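Local coordinates for protein myosin-I heavy chain (Dictyostelium discoideum, PDB 5EJY) that is an actin-based motor with ATPase activity, involved in the early steps of phagocytosis and adhesion, of whose tail this chain is the first MyTH4-FERM unit, at residues A[206-211]-A[288-293]; A[347-352]-A[377-382]. All coordinates share one frame; numbering follows the deposited sequence.

Contact 1: residues A[206-211]-A[288-293]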
ATOM      1  N   THR A 206      -2.992   9.895  -5.866  1.00 26.91           N
ATOM      2  CA  THR A 206      -4.021  10.892  -6.124  1.00 24.84           C
ATOM      3  C   THR A 206      -4.469  11.562  -4.823  1.00 28.09           C
ATOM      4  O   THR A 206      -4.796  10.885  -3.858  1.00 24.62           O
ATOM      5  CB  THR A 206      -5.248  10.232  -6.775  1.00 34.56           C
ATOM      6  OG1 THR A 206      -4.834   9.537  -7.957  1.00 32.33           O
ATOM      7  CG2 THR A 206      -6.298  11.280  -7.135  1.00 32.62           C
ATOM      8  N   ALA A 207      -4.495  12.891  -4.801  1.00 28.63           N
ATOM      9  CA  ALA A 207      -5.002  13.620  -3.642  1.00 27.55           C
ATOM     10  C   ALA A 207      -6.519  13.802  -3.775  1.00 27.41           C
ATOM     11  O   ALA A 207      -7.084  13.526  -4.827  1.00 29.53           O
ATOM     12  CB  ALA A 207      -4.291  14.968  -3.505  1.00 27.44           C
ATOM     13  N   THR A 208      -7.175  14.253  -2.715  1.00 28.14           N
ATOM     14  CA  THR A 208      -8.639  14.379  -2.730  1.00 31.79           C
ATOM     15  C   THR A 208      -9.130  15.424  -3.739  1.00 40.15           C
ATOM     16  O   THR A 208     -10.263  15.354  -4.211  1.00 34.57           O
ATOM     17  CB  THR A 208      -9.193  14.709  -1.334  1.00 32.20           C
ATOM     18  OG1 THR A 208      -8.625  15.941  -0.872  1.00 33.35           O
ATOM     19  CG2 THR A 208      -8.868  13.583  -0.330  1.00 28.58           C
ATOM     20  N   ASP A 209      -8.275  16.386  -4.081  1.00 30.87           N
ATOM     21  CA  ASP A 209      -8.639  17.406  -5.056  1.00 29.78           C
ATOM     22  C   ASP A 209      -8.336  16.913  -6.461  1.00 33.17           C
ATOM     23  O   ASP A 209      -8.393  17.672  -7.434  1.00 36.76           O
ATOM     24  CB  ASP A 209      -7.899  18.716  -4.781  1.00 33.88           C
ATOM     25  CG  ASP A 209      -6.380  18.560  -4.848  1.00 37.21           C
ATOM     26  OD1 ASP A 209      -5.892  17.550  -5.409  1.00 33.37           O
ATOM     27  OD2 ASP A 209      -5.679  19.466  -4.350  1.00 37.53           O
ATOM     28  N   GLY A 210      -8.005  15.631  -6.567  1.00 31.42           N
ATOM     29  CA  GLY A 210      -7.762  15.031  -7.865  1.00 26.39           C
ATOM     30  C   GLY A 210      -6.351  15.241  -8.383  1.00 31.05           C
ATOM     31  O   GLY A 210      -5.970  14.651  -9.392  1.00 31.88           O
ATOM     32  N   SER A 211      -5.573  16.078  -7.704  1.00 31.18           N
ATOM     33  CA  SER A 211      -4.194  16.320  -8.135  1.00 36.79           C
ATOM     34  C   SER A 211      -3.325  15.076  -7.974  1.00 33.30           C
ATOM     35  O   SER A 211      -3.608  14.193  -7.156  1.00 29.55           O
ATOM     36  CB  SER A 211      -3.568  17.506  -7.395  1.00 36.98           C
ATOM     37  OG  SER A 211      -3.347  17.213  -6.026  1.00 34.45           O
ATOM     38  N   VAL A 288      -4.802   6.548  -3.228  1.00 22.97           N
ATOM     39  CA  VAL A 288      -5.427   7.813  -2.865  1.00 23.44           C
ATOM     40  C   VAL A 288      -5.030   8.225  -1.449  1.00 21.80           C
ATOM     41  O   VAL A 288      -5.028   7.398  -0.526  1.00 21.40           O
ATOM     42  CB  VAL A 288      -6.970   7.718  -2.945  1.00 26.96           C
ATOM     43  CG1 VAL A 288      -7.593   9.091  -2.730  1.00 28.77           C
ATOM     44  CG2 VAL A 288      -7.398   7.145  -4.298  1.00 24.22           C
ATOM     45  N   PHE A 289      -4.691   9.504  -1.297  1.00 20.77           N
ATOM     46  CA  PHE A 289      -4.291  10.093  -0.015  1.00 19.75           C
ATOM     47  C   PHE A 289      -5.527  10.756   0.613  1.00 21.65           C
ATOM     48  O   PHE A 289      -5.978  11.793   0.127  1.00 24.31           O
ATOM     49  CB  PHE A 289      -3.193  11.129  -0.305  1.00 20.01           C
ATOM     50  CG  PHE A 289      -2.536  11.736   0.916  1.00 22.29           C
ATOM     51  CD1 PHE A 289      -2.076  10.951   1.962  1.00 21.61           C
ATOM     52  CD2 PHE A 289      -2.318  13.105   0.972  1.00 26.20           C
ATOM     53  CE1 PHE A 289      -1.428  11.529   3.068  1.00 22.37           C
ATOM     54  CE2 PHE A 289      -1.660  13.695   2.069  1.00 26.46           C
ATOM     55  CZ  PHE A 289      -1.222  12.906   3.113  1.00 22.25           C
ATOM     56  N   LYS A 290      -6.089  10.147   1.663  1.00 20.04           N
ATOM     57  CA  LYS A 290      -7.359  10.595   2.241  1.00 22.56           C
ATOM     58  C   LYS A 290      -7.252  10.729   3.744  1.00 20.33           C
ATOM     59  O   LYS A 290      -6.391  10.109   4.358  1.00 21.24           O
ATOM     60  CB  LYS A 290      -8.461   9.538   2.016  1.00 26.66           C
ATOM     61  CG  LYS A 290      -8.898   9.300   0.601  1.00 35.00           C
ATOM     62  CD  LYS A 290     -10.122   8.381   0.645  1.00 39.14           C
ATOM     63  CE  LYS A 290     -10.984   8.718   1.875  1.00 38.78           C
ATOM     64  NZ  LYS A 290     -12.207   7.858   2.059  1.00 40.52           N
ATOM     65  N   LYS A 291      -8.206  11.436   4.350  1.00 20.93           N
ATOM     66  CA  LYS A 291      -8.212  11.554   5.801  1.00 20.71           C
ATOM     67  C   LYS A 291      -8.988  10.409   6.418  1.00 23.50           C
ATOM     68  O   LYS A 291     -10.184  10.248   6.153  1.00 20.22           O
ATOM     69  CB  LYS A 291      -8.798  12.886   6.269  1.00 22.38           C
ATOM     70  CG  LYS A 291      -8.627  13.089   7.770  1.00 25.22           C
ATOM     71  CD  LYS A 291      -8.944  14.518   8.195  1.00 26.79           C
ATOM     72  CE  LYS A 291      -8.718  14.692   9.684  1.00 28.08           C
ATOM     73  NZ  LYS A 291      -8.770  16.124  10.092  1.00 32.18           N
ATOM     74  N   LYS A 292      -8.304   9.629   7.247  1.00 20.81           N
ATOM     75  CA  LYS A 292      -8.901   8.432   7.839  1.00 22.78           C
ATOM     76  C   LYS A 292      -9.400   8.693   9.258  1.00 25.23           C
ATOM     77  O   LYS A 292     -10.489   8.247   9.653  1.00 23.84           O
ATOM     78  CB  LYS A 292      -7.860   7.304   7.880  1.00 23.17           C
ATOM     79  CG  LYS A 292      -8.366   5.980   8.503  1.00 19.37           C
ATOM     80  CD  LYS A 292      -7.272   4.905   8.408  1.00 20.62           C
ATOM     81  CE  LYS A 292      -7.699   3.588   9.065  1.00 24.69           C
ATOM     82  NZ  LYS A 292      -6.565   2.613   8.959  1.00 24.66           N
ATOM     83  N   LEU A 293      -8.580   9.395  10.034  1.00 22.91           N
ATOM     84  CA  LEU A 293      -8.814   9.527  11.474  1.00 24.26           C
ATOM     85  C   LEU A 293      -9.047  10.983  11.849  1.00 27.78           C
ATOM     86  O   LEU A 293      -8.353  11.876  11.362  1.00 25.25           O
ATOM     87  CB  LEU A 293      -7.618   8.965  12.247  1.00 26.43           C
ATOM     88  CG  LEU A 293      -7.427   7.450  12.104  1.00 28.46           C
ATOM     89  CD1 LEU A 293      -5.996   7.040  12.386  1.00 30.24           C
ATOM     90  CD2 LEU A 293      -8.396   6.718  13.029  1.00 27.30           C
TER
HETATM   91  O   HOH W   1      -5.486  14.404  -0.366  1.00 32.15           O
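With CG1 anti to its backbone N (chi1 -173°), V288 brings that methyl to within 3.5 Å of the carbonyl O of T206, while T208, whose OG1 stands between the backbone N and the carbonyl carbon (chi1 59°), turns CG2 onto the carbonyl O of F289. The strands run parallel here, T206 paired with V288. The carbonyl O of T206 accepts the N-H of F289 at 2.9 Å in a nearly straight bond, 168° at the hydrogen, and the donor sits close to the extension of the carbonyl bond. The same oxygen takes a CA-H...O contact from V288, so T206 O is met by both F289 N and V288 CA.

Further on, the strands part. CA atoms 4.7 Å apart at T206 and V288 are separated by 6.4 Å at T208 and K290, and a water fills the role of a backbone bond by accepting from T208 N and donating to F289 O. CG2 of T208 lies 3.4 Å from that same F289 O, while its OG1 is turned to the carbonyl O of F313 in helix 304-322. The strands part where a type I turn, A207 to G210, begins; in it G210 N bonds to the carbonyl O of A207. D209 OD1 accepts from two groups of S211, just past the turn: OG on the syn lone pair, and the backbone N in an Asx turn. F289 carries its ring away from 206-211, to meet F245 and helix 223-233.

Strand 201-207, next to the central strand 285-291 of a mixed sheet, thus turns through a tight hairpin into strand 212-217. First and last strands side by side and parallel, in a sheet of order 2-1-5-3-4, are the signature of the ubiquitin-like fold, here the F1 lobe of the FERM domain.

Contact 2: residues A[347-352]-A[377-382]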
ATOM      1  N   SER A 347     -18.428  31.014 -11.578  1.00 40.67           N
ATOM      2  CA  SER A 347     -19.064  32.309 -11.414  1.00 41.75           C
ATOM      3  C   SER A 347     -20.499  32.281 -11.940  1.00 51.54           C
ATOM      4  O   SER A 347     -21.056  31.206 -12.171  1.00 49.54           O
ATOM      5  CB  SER A 347     -18.254  33.398 -12.123  1.00 41.82           C
ATOM      6  OG  SER A 347     -18.556  34.664 -11.578  1.00 47.37           O
ATOM      7  N   ASP A 348     -21.082  33.467 -12.128  1.00 48.38           N
ATOM      8  CA  ASP A 348     -22.493  33.628 -12.506  1.00 50.19           C
ATOM      9  C   ASP A 348     -22.988  32.705 -13.618  1.00 47.66           C
ATOM     10  O   ASP A 348     -22.236  32.341 -14.525  1.00 48.28           O
ATOM     11  CB  ASP A 348     -22.773  35.081 -12.905  1.00 49.55           C
ATOM     12  CG  ASP A 348     -22.882  36.002 -11.710  1.00 56.21           C
ATOM     13  OD1 ASP A 348     -22.926  35.494 -10.568  1.00 56.47           O
ATOM     14  OD2 ASP A 348     -22.942  37.236 -11.916  1.00 63.36           O
ATOM     15  N   TYR A 349     -24.269  32.346 -13.546  1.00 51.19           N
ATOM     16  CA  TYR A 349     -24.906  31.524 -14.578  1.00 54.19           C
ATOM     17  C   TYR A 349     -24.814  32.132 -15.978  1.00 57.82           C
ATOM     18  O   TYR A 349     -24.917  33.346 -16.150  1.00 55.75           O
ATOM     19  CB  TYR A 349     -26.389  31.292 -14.246  1.00 58.69           C
ATOM     20  CG  TYR A 349     -27.169  30.690 -15.399  1.00 61.34           C
ATOM     21  CD1 TYR A 349     -27.451  29.332 -15.438  1.00 61.19           C
ATOM     22  CD2 TYR A 349     -27.609  31.479 -16.458  1.00 64.25           C
ATOM     23  CE1 TYR A 349     -28.152  28.778 -16.493  1.00 64.61           C
ATOM     24  CE2 TYR A 349     -28.306  30.935 -17.518  1.00 64.76           C
ATOM     25  CZ  TYR A 349     -28.576  29.584 -17.530  1.00 67.22           C
ATOM     26  OH  TYR A 349     -29.273  29.035 -18.583  1.00 69.44           O
ATOM     27  N   THR A 350     -24.625  31.278 -16.978  1.00 55.92           N
ATOM     28  CA  THR A 350     -24.827  31.670 -18.367  1.00 60.36           C
ATOM     29  C   THR A 350     -25.500  30.512 -19.089  1.00 66.82           C
ATOM     30  O   THR A 350     -25.329  29.353 -18.702  1.00 64.97           O
ATOM     31  CB  THR A 350     -23.508  32.018 -19.081  1.00 60.74           C
ATOM     32  OG1 THR A 350     -22.768  30.820 -19.341  1.00 66.09           O
ATOM     33  CG2 THR A 350     -22.668  32.968 -18.237  1.00 57.80           C
ATOM     34  N   ASP A 351     -26.274  30.819 -20.128  1.00 64.58           N
ATOM     35  CA  ASP A 351     -26.923  29.776 -20.918  1.00 64.55           C
ATOM     36  C   ASP A 351     -25.863  28.833 -21.484  1.00 63.88           C
ATOM     37  O   ASP A 351     -26.143  27.665 -21.773  1.00 62.78           O
ATOM     38  CB  ASP A 351     -27.766  30.373 -22.055  1.00 67.77           C
ATOM     39  CG  ASP A 351     -29.001  31.111 -21.558  1.00 71.85           C
ATOM     40  OD1 ASP A 351     -29.613  30.672 -20.568  1.00 72.24           O
ATOM     41  OD2 ASP A 351     -29.377  32.126 -22.179  1.00 73.80           O
ATOM     42  N   GLU A 352     -24.641  29.341 -21.625  1.00 60.86           N
ATOM     43  CA  GLU A 352     -23.525  28.529 -22.101  1.00 64.68           C
ATOM     44  C   GLU A 352     -23.092  27.531 -21.028  1.00 66.85           C
ATOM     45  O   GLU A 352     -22.713  26.400 -21.336  1.00 66.49           O
ATOM     46  CB  GLU A 352     -22.345  29.413 -22.513  1.00 64.85           C
ATOM     47  N   ASP A 377     -34.278  22.362 -10.944  1.00 52.89           N
ATOM     48  CA  ASP A 377     -34.170  22.736  -9.538  1.00 52.52           C
ATOM     49  C   ASP A 377     -32.740  23.157  -9.203  1.00 54.79           C
ATOM     50  O   ASP A 377     -32.513  24.011  -8.342  1.00 51.20           O
ATOM     51  CB  ASP A 377     -34.559  21.556  -8.652  1.00 49.90           C
ATOM     52  CG  ASP A 377     -35.991  21.100  -8.876  1.00 61.66           C
ATOM     53  OD1 ASP A 377     -36.433  21.038 -10.047  1.00 54.59           O
ATOM     54  OD2 ASP A 377     -36.668  20.803  -7.867  1.00 52.48           O
ATOM     55  N   PHE A 378     -31.782  22.534  -9.879  1.00 49.48           N
ATOM     56  CA  PHE A 378     -30.371  22.849  -9.675  1.00 51.35           C
ATOM     57  C   PHE A 378     -30.047  24.158 -10.366  1.00 53.65           C
ATOM     58  O   PHE A 378     -29.608  25.123  -9.730  1.00 54.78           O
ATOM     59  CB  PHE A 378     -29.484  21.742 -10.244  1.00 48.01           C
ATOM     60  CG  PHE A 378     -28.009  22.063 -10.205  1.00 49.02           C
ATOM     61  CD1 PHE A 378     -27.387  22.676 -11.285  1.00 47.46           C
ATOM     62  CD2 PHE A 378     -27.250  21.759  -9.083  1.00 45.44           C
ATOM     63  CE1 PHE A 378     -26.028  22.975 -11.250  1.00 48.86           C
ATOM     64  CE2 PHE A 378     -25.895  22.048  -9.045  1.00 43.90           C
ATOM     65  CZ  PHE A 378     -25.287  22.662 -10.130  1.00 43.71           C
ATOM     66  N   ILE A 379     -30.263  24.176 -11.679  1.00 52.36           N
ATOM     67  CA  ILE A 379     -30.040  25.371 -12.482  1.00 54.33           C
ATOM     68  C   ILE A 379     -30.670  26.583 -11.814  1.00 52.32           C
ATOM     69  O   ILE A 379     -30.177  27.703 -11.942  1.00 57.05           O
ATOM     70  CB  ILE A 379     -30.605  25.205 -13.900  1.00 53.97           C
ATOM     71  CG1 ILE A 379     -29.757  24.208 -14.687  1.00 54.46           C
ATOM     72  CG2 ILE A 379     -30.631  26.542 -14.626  1.00 58.00           C
ATOM     73  CD1 ILE A 379     -28.323  24.658 -14.871  1.00 51.33           C
ATOM     74  N   ASN A 380     -31.752  26.349 -11.084  1.00 48.86           N
ATOM     75  CA  ASN A 380     -32.439  27.421 -10.381  1.00 51.93           C
ATOM     76  C   ASN A 380     -31.728  27.846  -9.105  1.00 49.81           C
ATOM     77  O   ASN A 380     -31.660  29.034  -8.790  1.00 48.84           O
ATOM     78  N   LYS A 381     -31.214  26.879  -8.357  1.00 50.43           N
ATOM     79  CA  LYS A 381     -30.493  27.195  -7.132  1.00 47.83           C
ATOM     80  C   LYS A 381     -29.194  27.911  -7.494  1.00 44.80           C
ATOM     81  O   LYS A 381     -28.737  28.795  -6.770  1.00 50.76           O
ATOM     82  CB  LYS A 381     -30.207  25.924  -6.325  1.00 51.78           C
ATOM     83  CG  LYS A 381     -29.725  26.181  -4.898  1.00 47.67           C
ATOM     84  CD  LYS A 381     -30.849  26.689  -4.006  1.00 47.70           C
ATOM     85  CE  LYS A 381     -30.355  26.958  -2.593  1.00 50.93           C
ATOM     86  NZ  LYS A 381     -31.469  27.166  -1.623  1.00 55.33           N
ATOM     87  N   TYR A 382     -28.619  27.530  -8.632  1.00 39.35           N
ATOM     88  CA  TYR A 382     -27.372  28.110  -9.125  1.00 47.10           C
ATOM     89  C   TYR A 382     -27.595  29.564  -9.540  1.00 53.65           C
ATOM     90  O   TYR A 382     -26.887  30.469  -9.077  1.00 47.85           O
ATOM     91  CB  TYR A 382     -26.855  27.277 -10.302  1.00 43.10           C
ATOM     92  CG  TYR A 382     -25.714  27.880 -11.096  1.00 47.79           C
ATOM     93  CD1 TYR A 382     -25.605  27.641 -12.459  1.00 43.34           C
ATOM     94  CD2 TYR A 382     -24.732  28.653 -10.485  1.00 41.26           C
ATOM     95  CE1 TYR A 382     -24.572  28.172 -13.200  1.00 51.95           C
ATOM     96  CE2 TYR A 382     -23.690  29.194 -11.223  1.00 45.64           C
ATOM     97  CZ  TYR A 382     -23.617  28.946 -12.581  1.00 47.57           C
ATOM     98  OH  TYR A 382     -22.592  29.468 -13.335  1.00 49.47           O
TER
HETATM   99  O   HOH W   2     -25.223  32.463 -10.623  1.00 48.27           O
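Y382 OH donates to the carbonyl O of S347 at 2.6 Å, in the plane of that carbonyl, and D348 O lies 3.1 Å from the same hydroxyl. The bond ties the helix 375-383 to the loop that joins helices 331-346 and 351-360 in the mostly helical central (F2) lobe of the FERM domain. S347 has positive phi where the first of these helices ends, and T350 N-caps the second, its OG1 taking the N-H of I353.

The side chains of Y349 and Y382 cross at about a right angle. CB of Y349 sits over one face of the Y382 ring in a CH-pi contact, 4.1 Å from the ring centroid and offset toward the rim. The ring planes are oblique to each other, at 59°. An alanine in place of Y382 would probably leave the carbonyl of S347 without this donor and open a gap beneath Y349, setting the loop freer to move.

Y349 has further partners. A water accepts from its backbone N and donates to Y382 O, and K383 makes a cation-pi contact with its ring. CG2 of I379 makes an apolar contact with Y349 CE1 at 3.8 Å. At the tip, Y349 OH donates to the anti lone pair of D351 OD1 at 2.6 Å, the carboxylate oxygen lying in the plane of the ring.

In the fold
Both contacts belong to the FERM part of the chain and follow each other in series, contact 1 closing before contact 2 opens. Contact 1 joins the first and last strands of the ubiquitin-like lobe; contact 2 fixes a loop to a helix in the helical central lobe. Their centres are 29 Å apart and their nearest atoms about 17 Å, so they do not touch. Helix 304-322, the first of the central lobe, packs on the turn of contact 1; helix 331-346 leads into contact 2, whose loop opens helix 351-360. With helix 484-499 on its other end, contact 1 is a joint between lobes, whereas contact 2 is a peripheral loop-helix tie, 42 Å from the chain's centre.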